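3-keto-5-aminohexanoate cleavage protein (Archaeoglobus fulgidus, PDB 3LOT) probably catalyses the zinc-dependent cleavage of 3-keto-5-aminohexanoate, as a member of the beta-keto acid cleavage enzyme family with a TIM-barrel fold. Local coordinates at residues Y26-A38 with V49-P61. Numbering follows the deposited sequence.
Sequences YLPVTPDQIVEEA and VHIHARDPKDGRP. With ZN (zinc ion), chain P.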
loop_
_atom_site.group_PDB
_atom_site.type_symbol
_atom_site.label_atom_id
_atom_site.label_comp_id
_atom_site.label_asym_id
_atom_site.label_seq_id
_atom_site.Cartn_x
_atom_site.Cartn_y
_atom_site.Cartn_z
ATOM N N TYR D 26 -8.973 -36.624 -12.389
ATOM C CA TYR D 26 -7.752 -36.230 -13.110
ATOM C C TYR D 26 -6.551 -35.937 -12.203
ATOM O O TYR D 26 -5.425 -35.703 -12.690
ATOM C CB TYR D 26 -8.070 -35.037 -13.995
ATOM C CG TYR D 26 -9.350 -35.268 -14.761
ATOM C CD1 TYR D 26 -9.436 -36.269 -15.728
ATOM C CD2 TYR D 26 -10.496 -34.518 -14.481
ATOM C CE1 TYR D 26 -10.634 -36.468 -16.445
ATOM C CE2 TYR D 26 -11.672 -34.730 -15.158
ATOM C CZ TYR D 26 -11.754 -35.694 -16.129
ATOM O OH TYR D 26 -12.969 -35.849 -16.784
ATOM N N LEU D 27 -6.757 -35.974 -10.896
ATOM C CA LEU D 27 -5.636 -35.824 -9.978
ATOM C C LEU D 27 -4.687 -37.015 -10.181
ATOM O O LEU D 27 -5.099 -38.186 -10.027
ATOM C CB LEU D 27 -6.111 -35.757 -8.526
ATOM C CG LEU D 27 -4.973 -35.557 -7.500
ATOM C CD1 LEU D 27 -4.385 -34.135 -7.650
ATOM C CD2 LEU D 27 -5.496 -35.773 -6.070
ATOM N N PRO D 28 -3.403 -36.735 -10.513
ATOM C CA PRO D 28 -2.483 -37.873 -10.698
ATOM C C PRO D 28 -2.217 -38.566 -9.387
ATOM O O PRO D 28 -1.720 -37.944 -8.455
ATOM C CB PRO D 28 -1.176 -37.232 -11.191
ATOM C CG PRO D 28 -1.535 -35.854 -11.615
ATOM C CD PRO D 28 -2.767 -35.449 -10.849
ATOM N N VAL D 29 -2.500 -39.851 -9.317
ATOM C CA VAL D 29 -2.225 -40.588 -8.107
ATOM C C VAL D 29 -1.006 -41.505 -8.135
ATOM O O VAL D 29 -0.126 -41.426 -7.222
ATOM C CB VAL D 29 -3.351 -41.413 -7.775
ATOM C CG1 VAL D 29 -2.801 -42.600 -6.914
ATOM C CG2 VAL D 29 -4.421 -40.487 -7.121
ATOM N N THR D 30 -0.897 -42.349 -9.129
ATOM C CA THR D 30 0.189 -43.339 -9.117
ATOM C C THR D 30 1.501 -42.722 -9.558
ATOM O O THR D 30 1.519 -41.656 -10.201
ATOM C CB THR D 30 -0.124 -44.454 -10.080
ATOM O OG1 THR D 30 -0.080 -43.916 -11.406
ATOM C CG2 THR D 30 -1.497 -45.051 -9.783
ATOM N N PRO D 31 2.623 -43.374 -9.250
ATOM C CA PRO D 31 3.871 -42.770 -9.702
ATOM C C PRO D 31 3.955 -42.606 -11.206
ATOM O O PRO D 31 4.471 -41.585 -11.687
ATOM C CB PRO D 31 4.924 -43.759 -9.228
ATOM C CG PRO D 31 4.351 -44.282 -7.918
ATOM C CD PRO D 31 2.866 -44.442 -8.261
ATOM N N ASP D 32 3.427 -43.568 -11.954
ATOM C CA ASP D 32 3.499 -43.472 -13.414
ATOM C C ASP D 32 2.607 -42.346 -13.937
ATOM O O ASP D 32 2.959 -41.687 -14.922
ATOM C CB ASP D 32 3.142 -44.792 -14.079
ATOM C CG ASP D 32 4.241 -45.825 -13.954
ATOM O OD1 ASP D 32 5.457 -45.489 -13.820
ATOM O OD2 ASP D 32 3.883 -47.018 -14.009
ATOM N N GLN D 33 1.456 -42.132 -13.296
ATOM C CA GLN D 33 0.623 -40.983 -13.639
ATOM C C GLN D 33 1.315 -39.650 -13.378
ATOM O O GLN D 33 1.256 -38.749 -14.191
ATOM C CB GLN D 33 -0.685 -40.998 -12.853
ATOM C CG GLN D 33 -1.642 -42.038 -13.300
ATOM C CD GLN D 33 -2.829 -42.134 -12.370
ATOM O OE1 GLN D 33 -2.931 -41.396 -11.391
ATOM N NE2 GLN D 33 -3.756 -42.993 -12.711
ATOM N N ILE D 34 1.990 -39.528 -12.250
ATOM C CA ILE D 34 2.748 -38.320 -11.947
ATOM C C ILE D 34 3.849 -38.095 -13.002
ATOM O O ILE D 34 4.030 -36.972 -13.482
ATOM C CB ILE D 34 3.328 -38.358 -10.471
ATOM C CG1 ILE D 34 2.204 -38.337 -9.446
ATOM C CG2 ILE D 34 4.322 -37.182 -10.236
ATOM C CD1 ILE D 34 2.613 -39.016 -8.073
ATOM N N VAL D 35 4.561 -39.160 -13.368
ATOM C CA VAL D 35 5.621 -39.076 -14.365
ATOM C C VAL D 35 5.085 -38.573 -15.725
ATOM O O VAL D 35 5.612 -37.635 -16.294
ATOM C CB VAL D 35 6.313 -40.442 -14.563
ATOM C CG1 VAL D 35 7.288 -40.393 -15.767
ATOM C CG2 VAL D 35 7.014 -40.895 -13.326
ATOM N N GLU D 36 4.010 -39.185 -16.207
ATOM C CA GLU D 36 3.425 -38.838 -17.500
ATOM C C GLU D 36 2.881 -37.413 -17.503
ATOM O O GLU D 36 3.075 -36.676 -18.471
ATOM C CB GLU D 36 2.327 -39.829 -17.903
ATOM C CG GLU D 36 2.850 -41.149 -18.342
ATOM C CD GLU D 36 3.785 -41.007 -19.572
ATOM O OE1 GLU D 36 3.310 -40.399 -20.591
ATOM O OE2 GLU D 36 4.975 -41.510 -19.510
ATOM N N GLU D 37 2.245 -37.005 -16.408
ATOM C CA GLU D 37 1.739 -35.646 -16.309
ATOM C C GLU D 37 2.850 -34.624 -16.214
ATOM O O GLU D 37 2.693 -33.558 -16.750
ATOM C CB GLU D 37 0.850 -35.497 -15.093
ATOM C CG GLU D 37 -0.493 -36.089 -15.298
ATOM C CD GLU D 37 -1.404 -35.138 -16.089
ATOM O OE1 GLU D 37 -2.013 -34.192 -15.468
ATOM O OE2 GLU D 37 -1.488 -35.368 -17.323
ATOM N N ALA D 38 3.974 -34.947 -15.560
ATOM C CA ALA D 38 5.105 -34.031 -15.504
ATOM C C ALA D 38 5.685 -33.811 -16.930
ATOM O O ALA D 38 5.998 -32.681 -17.305
ATOM C CB ALA D 38 6.173 -34.557 -14.569
ATOM N N VAL D 49 8.859 -28.601 -13.108
ATOM C CA VAL D 49 7.790 -29.360 -12.516
ATOM C C VAL D 49 8.056 -29.558 -11.026
ATOM O O VAL D 49 9.200 -29.791 -10.593
ATOM C CB VAL D 49 7.558 -30.720 -13.217
ATOM C CG1 VAL D 49 7.072 -30.486 -14.593
ATOM C CG2 VAL D 49 8.774 -31.614 -13.199
ATOM N N HIS D 50 6.984 -29.474 -10.251
ATOM C CA HIS D 50 7.067 -29.662 -8.816
ATOM C C HIS D 50 6.412 -30.974 -8.398
ATOM O O HIS D 50 5.266 -31.184 -8.696
ATOM C CB HIS D 50 6.434 -28.472 -8.129
ATOM C CG HIS D 50 6.452 -28.572 -6.657
ATOM N ND1 HIS D 50 7.621 -28.675 -5.933
ATOM C CD2 HIS D 50 5.438 -28.623 -5.758
ATOM C CE1 HIS D 50 7.324 -28.757 -4.651
ATOM N NE2 HIS D 50 6.013 -28.700 -4.520
ATOM N N ILE D 51 7.187 -31.841 -7.738
ATOM C CA ILE D 51 6.822 -33.248 -7.513
ATOM C C ILE D 51 6.602 -33.590 -6.022
ATOM O O ILE D 51 7.463 -33.289 -5.178
ATOM C CB ILE D 51 7.907 -34.215 -8.117
ATOM C CG1 ILE D 51 8.036 -34.014 -9.652
ATOM C CG2 ILE D 51 7.628 -35.696 -7.761
ATOM C CD1 ILE D 51 6.733 -34.084 -10.466
ATOM N N HIS D 52 5.429 -34.145 -5.723
ATOM C CA HIS D 52 5.177 -34.953 -4.526
ATOM C C HIS D 52 5.002 -36.437 -4.899
ATOM O O HIS D 52 4.646 -36.770 -6.025
ATOM C CB HIS D 52 3.875 -34.561 -3.840
ATOM C CG HIS D 52 3.872 -33.199 -3.214
ATOM N ND1 HIS D 52 3.495 -32.986 -1.897
ATOM C CD2 HIS D 52 4.158 -31.981 -3.725
ATOM C CE1 HIS D 52 3.580 -31.700 -1.625
ATOM N NE2 HIS D 52 3.988 -31.073 -2.711
ATOM N N ALA D 53 5.201 -37.309 -3.915
ATOM C CA ALA D 53 4.878 -38.730 -4.046
ATOM C C ALA D 53 3.509 -39.010 -3.406
ATOM O O ALA D 53 3.101 -38.336 -2.454
ATOM C CB ALA D 53 5.952 -39.561 -3.357
ATOM N N ARG D 54 2.845 -40.037 -3.922
ATOM C CA ARG D 54 1.621 -40.579 -3.382
ATOM C C ARG D 54 1.713 -42.108 -3.452
ATOM O O ARG D 54 2.235 -42.679 -4.417
ATOM C CB ARG D 54 0.439 -40.149 -4.219
ATOM C CG ARG D 54 0.070 -38.709 -4.038
ATOM C CD ARG D 54 -1.054 -38.367 -4.921
ATOM N NE ARG D 54 -1.484 -36.983 -4.742
ATOM C CZ ARG D 54 -2.264 -36.521 -3.765
ATOM N NH1 ARG D 54 -2.708 -37.282 -2.772
ATOM N NH2 ARG D 54 -2.548 -35.245 -3.735
ATOM N N ASP D 55 1.189 -42.752 -2.424
ATOM C CA ASP D 55 1.074 -44.215 -2.391
ATOM C C ASP D 55 0.210 -44.686 -3.570
ATOM O O ASP D 55 -0.924 -44.231 -3.722
ATOM C CB ASP D 55 0.448 -44.549 -1.032
ATOM C CG ASP D 55 0.435 -46.006 -0.715
ATOM O OD1 ASP D 55 0.445 -46.849 -1.631
ATOM O OD2 ASP D 55 0.385 -46.290 0.494
ATOM N N PRO D 56 0.734 -45.600 -4.429
ATOM C CA PRO D 56 -0.002 -46.053 -5.631
ATOM C C PRO D 56 -1.306 -46.793 -5.339
ATOM O O PRO D 56 -2.239 -46.715 -6.141
ATOM C CB PRO D 56 0.950 -47.048 -6.299
ATOM C CG PRO D 56 2.167 -47.103 -5.461
ATOM C CD PRO D 56 1.952 -46.398 -4.185
ATOM N N LYS D 57 -1.350 -47.487 -4.200
ATOM C CA LYS D 57 -2.499 -48.287 -3.812
ATOM C C LYS D 57 -3.730 -47.420 -3.613
ATOM O O LYS D 57 -4.817 -47.821 -4.016
ATOM C CB LYS D 57 -2.205 -49.137 -2.551
ATOM N N ASP D 58 -3.580 -46.242 -3.002
ATOM C CA ASP D 58 -4.763 -45.407 -2.698
ATOM C C ASP D 58 -4.584 -43.883 -2.814
ATOM O O ASP D 58 -5.468 -43.127 -2.420
ATOM C CB ASP D 58 -5.268 -45.732 -1.296
ATOM C CG ASP D 58 -4.220 -45.537 -0.221
ATOM O OD1 ASP D 58 -3.183 -44.819 -0.371
ATOM O OD2 ASP D 58 -4.492 -46.085 0.840
ATOM N N GLY D 59 -3.454 -43.453 -3.376
ATOM C CA GLY D 59 -3.152 -42.044 -3.541
ATOM C C GLY D 59 -2.824 -41.239 -2.303
ATOM O O GLY D 59 -2.652 -40.015 -2.393
ATOM N N ARG D 60 -2.684 -41.885 -1.156
ATOM C CA ARG D 60 -2.355 -41.166 0.068
ATOM C C ARG D 60 -0.928 -40.579 -0.022
ATOM O O ARG D 60 -0.035 -41.247 -0.516
ATOM C CB ARG D 60 -2.494 -42.096 1.246
ATOM C CG ARG D 60 -2.242 -41.475 2.567
ATOM C CD ARG D 60 -2.597 -42.428 3.708
ATOM N NE ARG D 60 -2.934 -41.713 4.960
ATOM C CZ ARG D 60 -2.086 -41.390 5.956
ATOM N NH1 ARG D 60 -0.780 -41.678 5.905
ATOM N NH2 ARG D 60 -2.555 -40.764 7.044
ATOM N N PRO D 61 -0.739 -39.320 0.399
ATOM C CA PRO D 61 0.592 -38.712 0.424
ATOM C C PRO D 61 1.624 -39.600 1.125
ATOM O O PRO D 61 1.337 -40.168 2.171
ATOM C CB PRO D 61 0.373 -37.417 1.203
ATOM C CG PRO D 61 -1.082 -37.075 0.940
ATOM C CD PRO D 61 -1.799 -38.355 0.728
HETATM ZN ZN ZN P . 4.067 -28.777 -3.064
#
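Arg54 runs along the backbone carbonyls of Pro28 and Val29, and its side chain can be followed atom by atom. Arg54 CB lies 3.3 Å from Val29 O, and CG, anti to the carbonyl carbon of Arg54 (chi1 -73°), begins an extended run to NE. Along it Arg54 CD comes 3.6 Å from Pro28 O. Arg54 NE is hydrogen-bonded to Thr15 OG1, which is also hydrogen-bonded to Pro28 O and so links the arginine to the loop. At the tip the guanidinium turns out of the line of the chain (chi4 -80°): Leu27 CD2 covers one face off-centre, 3.8 Å from Arg54 NH2, while Arg54 NH1 donates within the guanidinium plane to Gly59 O at 2.8 Å, nearly in line with the carbonyl. NH2 finds His19 O. With an alanine here the Gly59 and His19 carbonyls and Thr15 OG1 would probably lose their guanidinium partners, and Leu27 CD2 the face it covers.

The rest of the contact is apolar, and Arg54 itself meets Leu27-Val29 by van der Waals contact alone. Val29 CG1 presses on Gly59 CA at 3.4 Å, and the Pro31 ring meets that of Pro56 obliquely. Thr30 and Gln33 form a capping box that starts helix 31-43. Deeper in, Ile34 CG2 reaches Ile51 CD1 at 3.9 Å, which also touches Ala38 CB. Ile34 CD1 lies against His52 O, a buried oxygen without a hydrogen-bond partner.

Helix 31-38 and strand 49-51 run nearly antiparallel (167°), an instance of how a TIM barrel carries metal ligands toward the C-terminal end of a strand that also packs on a helix. While the CD1 end of Ile51 reaches the helix, His50 NE2 and His52 NE2 bind zinc at 2.4 and 2.3 Å, with Glu262 as a further ligand. The chemistry thus divides: apolar packing seats the helix on the metal-bearing strand, and one arginine, its nitrogens all engaged, ties together the loops beyond it.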